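Local coordinates for uncharacterized protein (Shewanella amazonensis, PDB 2QVP) that is an uncharacterised member of the peptidase M14 family and probably acts as a zinc-dependent hydrolase of the metallocarboxypeptidase type, at residues A[83-86]-A[87-91]; A[131-135]-A[136-140]; A[250-253]-A[254-258]. All blocks are in the same frame, centred on the assembly; numbering follows the deposited sequence.

How the contacts relate
All three contacts are local, each between consecutive segments of one continuous piece of chain, so they follow one another in series and none nests within or crosses another. From the N terminus, contact 1 comes first, within helix 80-91 of the beta-alpha-beta unit that links strands 67-72 and 101-105. Contact 2 then closes the short hairpin of strands 131-133 and 136-138, on the opposite side of the chain's centre, about 32 Å from contact 1 between centres. Contact 3 forms the start of helix 252-270, following strand 241-247. It returns to contact 1, where Ile256 packs on Trp83 and Leu257 on His87, tying the two helices together.

Contact 1: A[83-86]-A[87-91]; sequences WGLL and HFLSQ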
loop_
_atom_site.group_PDB
_atom_site.type_symbol
_atom_site.label_atom_id
_atom_site.label_comp_id
_atom_site.label_asym_id
_atom_site.label_seq_id
_atom_site.Cartn_x
_atom_site.Cartn_y
_atom_site.Cartn_z
ATOM N N TRP A 83 5.433 3.946 7.172
ATOM C CA TRP A 83 6.504 3.622 8.095
ATOM C C TRP A 83 6.857 2.161 7.996
ATOM O O TRP A 83 8.028 1.827 8.097
ATOM C CB TRP A 83 6.176 4.015 9.535
ATOM C CG TRP A 83 6.149 5.499 9.736
ATOM C CD1 TRP A 83 5.059 6.273 9.927
ATOM C CD2 TRP A 83 7.282 6.390 9.760
ATOM N NE1 TRP A 83 5.422 7.581 10.070
ATOM C CE2 TRP A 83 6.780 7.689 9.968
ATOM C CE3 TRP A 83 8.661 6.214 9.598
ATOM C CZ2 TRP A 83 7.604 8.810 10.025
ATOM C CZ3 TRP A 83 9.482 7.323 9.673
ATOM C CH2 TRP A 83 8.948 8.603 9.892
ATOM N N GLY A 84 5.857 1.304 7.810
ATOM C CA GLY A 84 6.063 -0.116 7.614
ATOM C C GLY A 84 6.843 -0.382 6.344
ATOM O O GLY A 84 7.717 -1.272 6.313
ATOM N N LEU A 85 6.533 0.363 5.279
ATOM C CA LEU A 85 7.258 0.198 4.024
ATOM C C LEU A 85 8.704 0.577 4.199
ATOM O O LEU A 85 9.597 -0.091 3.677
ATOM C CB LEU A 85 6.661 1.042 2.940
ATOM C CG LEU A 85 7.271 0.679 1.575
ATOM C CD1 LEU A 85 6.183 0.117 0.676
ATOM C CD2 LEU A 85 7.867 1.927 1.014
ATOM N N LEU A 86 8.932 1.653 4.943
ATOM C CA LEU A 86 10.275 2.091 5.256
ATOM C C LEU A 86 10.987 0.968 6.016
ATOM O O LEU A 86 12.137 0.641 5.705
ATOM C CB LEU A 86 10.217 3.401 6.058
ATOM C CG LEU A 86 11.353 4.385 6.057
ATOM C CD1 LEU A 86 10.974 5.537 7.013
ATOM C CD2 LEU A 86 12.649 3.760 6.454
ATOM N N HIS A 87 10.296 0.355 6.986
ATOM C CA HIS A 87 10.874 -0.756 7.758
ATOM C C HIS A 87 11.176 -1.995 6.869
ATOM O O HIS A 87 12.239 -2.641 7.006
ATOM C CB HIS A 87 9.994 -1.100 8.980
ATOM C CG HIS A 87 10.551 -2.200 9.821
ATOM N ND1 HIS A 87 11.634 -2.023 10.654
ATOM C CD2 HIS A 87 10.200 -3.506 9.934
ATOM C CE1 HIS A 87 11.929 -3.172 11.239
ATOM N NE2 HIS A 87 11.079 -4.086 10.815
ATOM N N PHE A 88 10.247 -2.308 5.970
ATOM C CA PHE A 88 10.388 -3.399 4.982
ATOM C C PHE A 88 11.665 -3.206 4.162
ATOM O O PHE A 88 12.495 -4.115 4.075
ATOM C CB PHE A 88 9.109 -3.478 4.091
ATOM C CG PHE A 88 9.259 -4.284 2.796
ATOM C CD1 PHE A 88 9.274 -5.667 2.809
ATOM C CD2 PHE A 88 9.304 -3.625 1.555
ATOM C CE1 PHE A 88 9.400 -6.387 1.624
ATOM C CE2 PHE A 88 9.433 -4.339 0.367
ATOM C CZ PHE A 88 9.475 -5.717 0.406
ATOM N N LEU A 89 11.836 -2.013 3.596
ATOM C CA LEU A 89 13.013 -1.705 2.752
ATOM C C LEU A 89 14.330 -1.815 3.478
ATOM O O LEU A 89 15.321 -2.311 2.914
ATOM C CB LEU A 89 12.916 -0.286 2.156
ATOM C CG LEU A 89 11.836 0.021 1.119
ATOM C CD1 LEU A 89 11.913 1.482 0.721
ATOM C CD2 LEU A 89 11.990 -0.900 -0.092
ATOM N N SER A 90 14.326 -1.350 4.723
ATOM C CA SER A 90 15.496 -1.340 5.562
ATOM C C SER A 90 16.042 -2.766 5.819
ATOM O O SER A 90 17.243 -2.946 5.999
ATOM C CB SER A 90 15.169 -0.627 6.875
ATOM O OG SER A 90 14.510 -1.504 7.757
ATOM N N GLN A 91 15.146 -3.766 5.826
ATOM C CA GLN A 91 15.529 -5.176 5.977
ATOM C C GLN A 91 15.939 -5.828 4.658
ATOM O O GLN A 91 16.469 -6.913 4.686
ATOM C CB GLN A 91 14.374 -5.996 6.563
ATOM C CG GLN A 91 13.904 -5.631 7.985
ATOM C CD GLN A 91 12.585 -6.355 8.405
ATOM O OE1 GLN A 91 12.400 -6.636 9.589
ATOM N NE2 GLN A 91 11.683 -6.652 7.440
#
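Leu85 and Leu89 meet one helical turn apart, and Leu89 is the side chain that can be followed outward. Leu89 CB sits 3.7 Å from Leu85 O. Leu89 CG approaches Leu85 O to 3.4 Å because it lies beside the backbone N and anti to the carbonyl carbon (chi1 -68°). Beyond it, Leu89 CD1 reaches Leu85 CD2 at 4.1 Å, the two side chains crossing obliquely. Branched, purely apolar leucine suits both places, since both are buried, Leu85 against Val104 of strand 101-105 and Leu89 against Leu31 of helix 24-38.

Beneath these side chains runs the regular i to i+4 ladder. Phe88 N gives a bond of 2.8 Å to Gly84 O, and Leu89 N one of 3.0 Å to Leu85 O. The edge of the Phe88 ring is turned to Leu85 O. Gly84, lacking a side chain, lets Ile256 of helix 252-270 come close to the helix.

Ser90 folds its hydroxyl back onto the helix: Ser90 OG lies between its own backbone N and carbonyl carbon (chi1 81°) and donates to His87 O over 2.6 Å. This gives a small polar residue a local partner near the end of the helix. With an alanine here the OG bond is gone, and His87 O would probably be held less firmly, with the weak bond from Gln91 N still reaching it. With helix 24-38 on the side of Leu86 and strand 101-105 beside Leu85 and Phe88, the arrangement is that of the packed helix in a beta-alpha-beta crossover, here joining strands 67-72 and 101-105.

Contact 2: A[131-135]-A[136-140]; sequences FIENG and KAKPG
Glu133 and Lys138 cross at about a right angle, their aliphatic parts meeting where Glu133 CG lies 3.8 Å from Lys138 CD. Lysine suits this place because its long methylene chain can bend at chi2 and chi3 to lie against the glutamate stem. The charged ends diverge, with Glu133 OE1 6.9 Å from Lys138 NZ, so any attraction between them acts at a distance. A water accepts a weak bond from Lys138 NZ and donates to Glu133 O.

Phe131 is on the same face as this pair. Its CG is anti to the carbonyl carbon (chi1 -53°), and the ring presents an edge to Lys138 O, 3.5 Å from Phe131 CD2. Farther along the same flank, Phe131 CE2 lies 3.6 Å from Gly140 N, which approaches obliquely; the ring leaves little room for a CB at Gly140, which suits glycine.

The frame is a beta hairpin with a two-residue loop, a type I' turn from Glu133 to Lys136, with Asn134 and Gly135 at its corners in the positive-phi conformations this turn requires. Glu133 N donates an almost straight bond of 2.8 Å to Lys136 O, at 171°, and Lys138 N bonds to Phe131 O over 2.9 Å.

Ile132 and Ala137 form the non-hydrogen-bonded pair on the other face. Both apolar, they suit this side, where they touch Phe232 of helix 229-235 and Gln158 of helix 154-160.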
loop_
_atom_site.group_PDB
_atom_site.type_symbol
_atom_site.label_atom_id
_atom_site.label_comp_id
_atom_site.label_asym_id
_atom_site.label_seq_id
_atom_site.Cartn_x
_atom_site.Cartn_y
_atom_site.Cartn_z
ATOM N N PHE A 131 -10.832 5.032 -12.475
ATOM C CA PHE A 131 -11.733 4.398 -13.413
ATOM C C PHE A 131 -10.990 3.854 -14.607
ATOM O O PHE A 131 -9.882 4.292 -14.931
ATOM C CB PHE A 131 -12.808 5.382 -13.906
ATOM C CG PHE A 131 -13.532 6.042 -12.821
ATOM C CD1 PHE A 131 -14.668 5.439 -12.260
ATOM C CD2 PHE A 131 -13.064 7.248 -12.300
ATOM C CE1 PHE A 131 -15.318 6.041 -11.202
ATOM C CE2 PHE A 131 -13.731 7.871 -11.265
ATOM C CZ PHE A 131 -14.853 7.260 -10.700
ATOM N N ILE A 132 -11.598 2.841 -15.208
ATOM C CA ILE A 132 -11.112 2.247 -16.416
ATOM C C ILE A 132 -12.408 2.102 -17.227
ATOM O O ILE A 132 -13.372 1.467 -16.763
ATOM C CB ILE A 132 -10.196 0.949 -16.145
ATOM C CG1 ILE A 132 -9.503 0.501 -17.431
ATOM C CG2 ILE A 132 -10.957 -0.226 -15.562
ATOM C CD1 ILE A 132 -8.263 -0.296 -17.165
ATOM N N GLU A 133 -12.449 2.771 -18.384
ATOM C CA GLU A 133 -13.616 2.807 -19.282
ATOM C C GLU A 133 -13.204 2.310 -20.657
ATOM O O GLU A 133 -12.395 2.963 -21.335
ATOM C CB GLU A 133 -14.175 4.228 -19.409
ATOM C CG GLU A 133 -14.611 4.861 -18.113
ATOM C CD GLU A 133 -15.667 4.047 -17.391
ATOM O OE1 GLU A 133 -16.524 3.488 -18.080
ATOM O OE2 GLU A 133 -15.629 3.972 -16.143
ATOM N N ASN A 134 -13.752 1.157 -21.045
ATOM C CA ASN A 134 -13.450 0.494 -22.321
ATOM C C ASN A 134 -11.936 0.400 -22.575
ATOM O O ASN A 134 -11.449 0.784 -23.630
ATOM C CB ASN A 134 -14.176 1.206 -23.436
ATOM C CG ASN A 134 -15.678 1.288 -23.173
ATOM O OD1 ASN A 134 -16.326 0.275 -22.937
ATOM N ND2 ASN A 134 -16.225 2.492 -23.216
ATOM N N GLY A 135 -11.232 -0.060 -21.542
ATOM C CA GLY A 135 -9.781 -0.243 -21.536
ATOM C C GLY A 135 -8.931 0.969 -21.188
ATOM O O GLY A 135 -7.736 0.827 -20.981
ATOM N N LYS A 136 -9.532 2.151 -21.091
ATOM C CA LYS A 136 -8.795 3.382 -20.882
ATOM C C LYS A 136 -8.928 3.858 -19.443
ATOM O O LYS A 136 -10.037 4.057 -18.954
ATOM C CB LYS A 136 -9.265 4.445 -21.883
ATOM C CG LYS A 136 -8.333 5.670 -22.023
ATOM C CD LYS A 136 -8.709 6.479 -23.295
ATOM C CE LYS A 136 -7.726 7.625 -23.611
ATOM N NZ LYS A 136 -7.617 8.642 -22.520
ATOM N N ALA A 137 -7.776 3.996 -18.775
ATOM C CA ALA A 137 -7.689 4.549 -17.427
ATOM C C ALA A 137 -8.063 6.035 -17.464
ATOM O O ALA A 137 -7.673 6.740 -18.413
ATOM C CB ALA A 137 -6.258 4.359 -16.850
ATOM N N LYS A 138 -8.847 6.496 -16.481
ATOM C CA LYS A 138 -9.213 7.910 -16.403
ATOM C C LYS A 138 -9.729 8.339 -15.043
ATOM O O LYS A 138 -10.206 7.523 -14.302
ATOM C CB LYS A 138 -10.219 8.287 -17.504
ATOM C CG LYS A 138 -11.451 7.478 -17.596
ATOM C CD LYS A 138 -11.851 7.253 -19.053
ATOM C CE LYS A 138 -12.034 8.473 -19.903
ATOM N NZ LYS A 138 -12.496 8.045 -21.257
ATOM N N PRO A 139 -9.607 9.642 -14.714
ATOM C CA PRO A 139 -10.172 10.123 -13.464
ATOM C C PRO A 139 -11.663 10.448 -13.703
ATOM O O PRO A 139 -12.176 10.296 -14.835
ATOM C CB PRO A 139 -9.373 11.390 -13.199
ATOM C CG PRO A 139 -9.184 11.976 -14.539
ATOM C CD PRO A 139 -9.053 10.769 -15.501
ATOM N N GLY A 140 -12.346 10.870 -12.648
ATOM C CA GLY A 140 -13.753 11.222 -12.700
ATOM C C GLY A 140 -13.979 12.369 -11.756
ATOM O O GLY A 140 -13.020 12.952 -11.239
HETATM O O HOH W 1 -12.398 5.289 -22.949
HETATM O O HOH W 2 -5.562 1.642 -19.016
#

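Contact 3: A[250-253]-A[254-258]; sequences QPLD and QRILA
Arg255 reaches back to the residues that precede its helix. Its CG lies anti to the carbonyl carbon (chi1 -69°), and a bend at chi3 (-88°) swings the guanidinium round to Gln250 O. Two weak bonds reach Gln250 O, from Arg255 NE at 3.1 Å and from Arg255 NH2 at 3.2 Å. Leu252 crosses the arginine at about a right angle and lays Leu252 CD1 over one face of the guanidinium, near its rim, 3.7 Å from Arg255 NH2. Arginine fits here because its flat head can take an apolar methyl on a face while its N-H groups remain directed elsewhere.

The same placing of Leu252 CG, anti to the backbone N (chi1 -175°), sets Leu252 CG 3.9 Å from Ile256 CD1. Ile256 CD1 also lies 3.6 Å from Asp253 OD1, the aspartate and isoleucine side chains running side by side in one direction. Asp253 is itself engaged with the N-terminal part of the chain, through Ser14 OG and the backbone N of Glu15 and Ile16.

Pro251 occupies the N-cap position, and Pro251 O accepts a bond of 3.1 Å from Arg255 N, opening the ladder of helix 252-270.

Arg255 NH1 forms a salt bridge with Glu170, and the guanidinium also makes a cation-pi contact with Trp12. Charge on this buried arginine is thus probably compensated at least in part by Glu170, with Gln250 O adding a weaker, neutral grip that links the helix start to the loop before it.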
loop_
_atom_site.group_PDB
_atom_site.type_symbol
_atom_site.label_atom_id
_atom_site.label_comp_id
_atom_site.label_asym_id
_atom_site.label_seq_id
_atom_site.Cartn_x
_atom_site.Cartn_y
_atom_site.Cartn_z
ATOM N N GLN A 250 -4.121 -0.178 18.000
ATOM C CA GLN A 250 -2.979 -0.937 18.476
ATOM C C GLN A 250 -1.763 -0.041 18.485
ATOM O O GLN A 250 -1.807 1.041 17.883
ATOM C CB GLN A 250 -2.737 -2.113 17.528
ATOM C CG GLN A 250 -3.915 -3.083 17.436
ATOM C CD GLN A 250 -4.164 -3.851 18.706
ATOM O OE1 GLN A 250 -3.355 -3.827 19.639
ATOM N NE2 GLN A 250 -5.276 -4.569 18.744
ATOM N N PRO A 251 -0.674 -0.477 19.155
ATOM C CA PRO A 251 0.532 0.362 19.167
ATOM C C PRO A 251 1.154 0.490 17.776
ATOM O O PRO A 251 1.218 -0.504 17.034
ATOM C CB PRO A 251 1.484 -0.393 20.085
ATOM C CG PRO A 251 0.601 -1.386 20.841
ATOM C CD PRO A 251 -0.472 -1.727 19.916
ATOM N N LEU A 252 1.604 1.703 17.454
ATOM C CA LEU A 252 2.163 2.025 16.146
ATOM C C LEU A 252 3.261 1.062 15.705
ATOM O O LEU A 252 3.190 0.526 14.599
ATOM C CB LEU A 252 2.693 3.468 16.108
ATOM C CG LEU A 252 3.215 3.987 14.743
ATOM C CD1 LEU A 252 2.095 4.178 13.772
ATOM C CD2 LEU A 252 3.983 5.295 14.941
ATOM N N ASP A 253 4.260 0.830 16.549
ATOM C CA ASP A 253 5.377 -0.057 16.158
ATOM C C ASP A 253 4.915 -1.485 15.810
ATOM O O ASP A 253 5.420 -2.061 14.851
ATOM C CB ASP A 253 6.513 0.009 17.188
ATOM C CG ASP A 253 7.256 1.381 17.175
ATOM O OD1 ASP A 253 7.272 2.104 16.143
ATOM O OD2 ASP A 253 7.853 1.746 18.210
ATOM N N GLN A 254 3.907 -2.022 16.515
ATOM C CA GLN A 254 3.341 -3.328 16.150
ATOM C C GLN A 254 2.689 -3.275 14.756
ATOM O O GLN A 254 2.909 -4.160 13.905
ATOM C CB GLN A 254 2.374 -3.826 17.227
ATOM C CG GLN A 254 3.120 -4.242 18.506
ATOM C CD GLN A 254 4.008 -5.469 18.284
ATOM O OE1 GLN A 254 3.508 -6.556 17.983
ATOM N NE2 GLN A 254 5.327 -5.295 18.425
ATOM N N ARG A 255 1.934 -2.212 14.508
ATOM C CA ARG A 255 1.364 -1.999 13.171
ATOM C C ARG A 255 2.445 -1.833 12.100
ATOM O O ARG A 255 2.277 -2.325 10.984
ATOM C CB ARG A 255 0.459 -0.782 13.159
ATOM C CG ARG A 255 -0.856 -0.931 13.938
ATOM C CD ARG A 255 -1.547 0.401 13.834
ATOM N NE ARG A 255 -1.186 1.320 14.856
ATOM C CZ ARG A 255 -1.272 2.642 14.775
ATOM N NH1 ARG A 255 -1.626 3.305 13.662
ATOM N NH2 ARG A 255 -0.908 3.311 15.842
ATOM N N ILE A 256 3.539 -1.135 12.439
ATOM C CA ILE A 256 4.679 -0.982 11.520
ATOM C C ILE A 256 5.267 -2.367 11.178
ATOM O O ILE A 256 5.487 -2.683 9.993
ATOM C CB ILE A 256 5.760 -0.003 12.061
ATOM C CG1 ILE A 256 5.243 1.441 12.017
ATOM C CG2 ILE A 256 7.064 -0.115 11.252
ATOM C CD1 ILE A 256 6.140 2.459 12.717
ATOM N N LEU A 257 5.460 -3.208 12.196
ATOM C CA LEU A 257 6.033 -4.538 11.960
ATOM C C LEU A 257 5.117 -5.435 11.152
ATOM O O LEU A 257 5.603 -6.167 10.296
ATOM C CB LEU A 257 6.441 -5.205 13.272
ATOM C CG LEU A 257 7.569 -4.500 14.023
ATOM C CD1 LEU A 257 7.701 -4.997 15.483
ATOM C CD2 LEU A 257 8.873 -4.650 13.243
ATOM N N ALA A 258 3.811 -5.363 11.423
ATOM C CA ALA A 258 2.804 -6.148 10.730
ATOM C C ALA A 258 2.716 -5.778 9.276
ATOM O O ALA A 258 2.596 -6.649 8.411
ATOM C CB ALA A 258 1.433 -5.963 11.404
#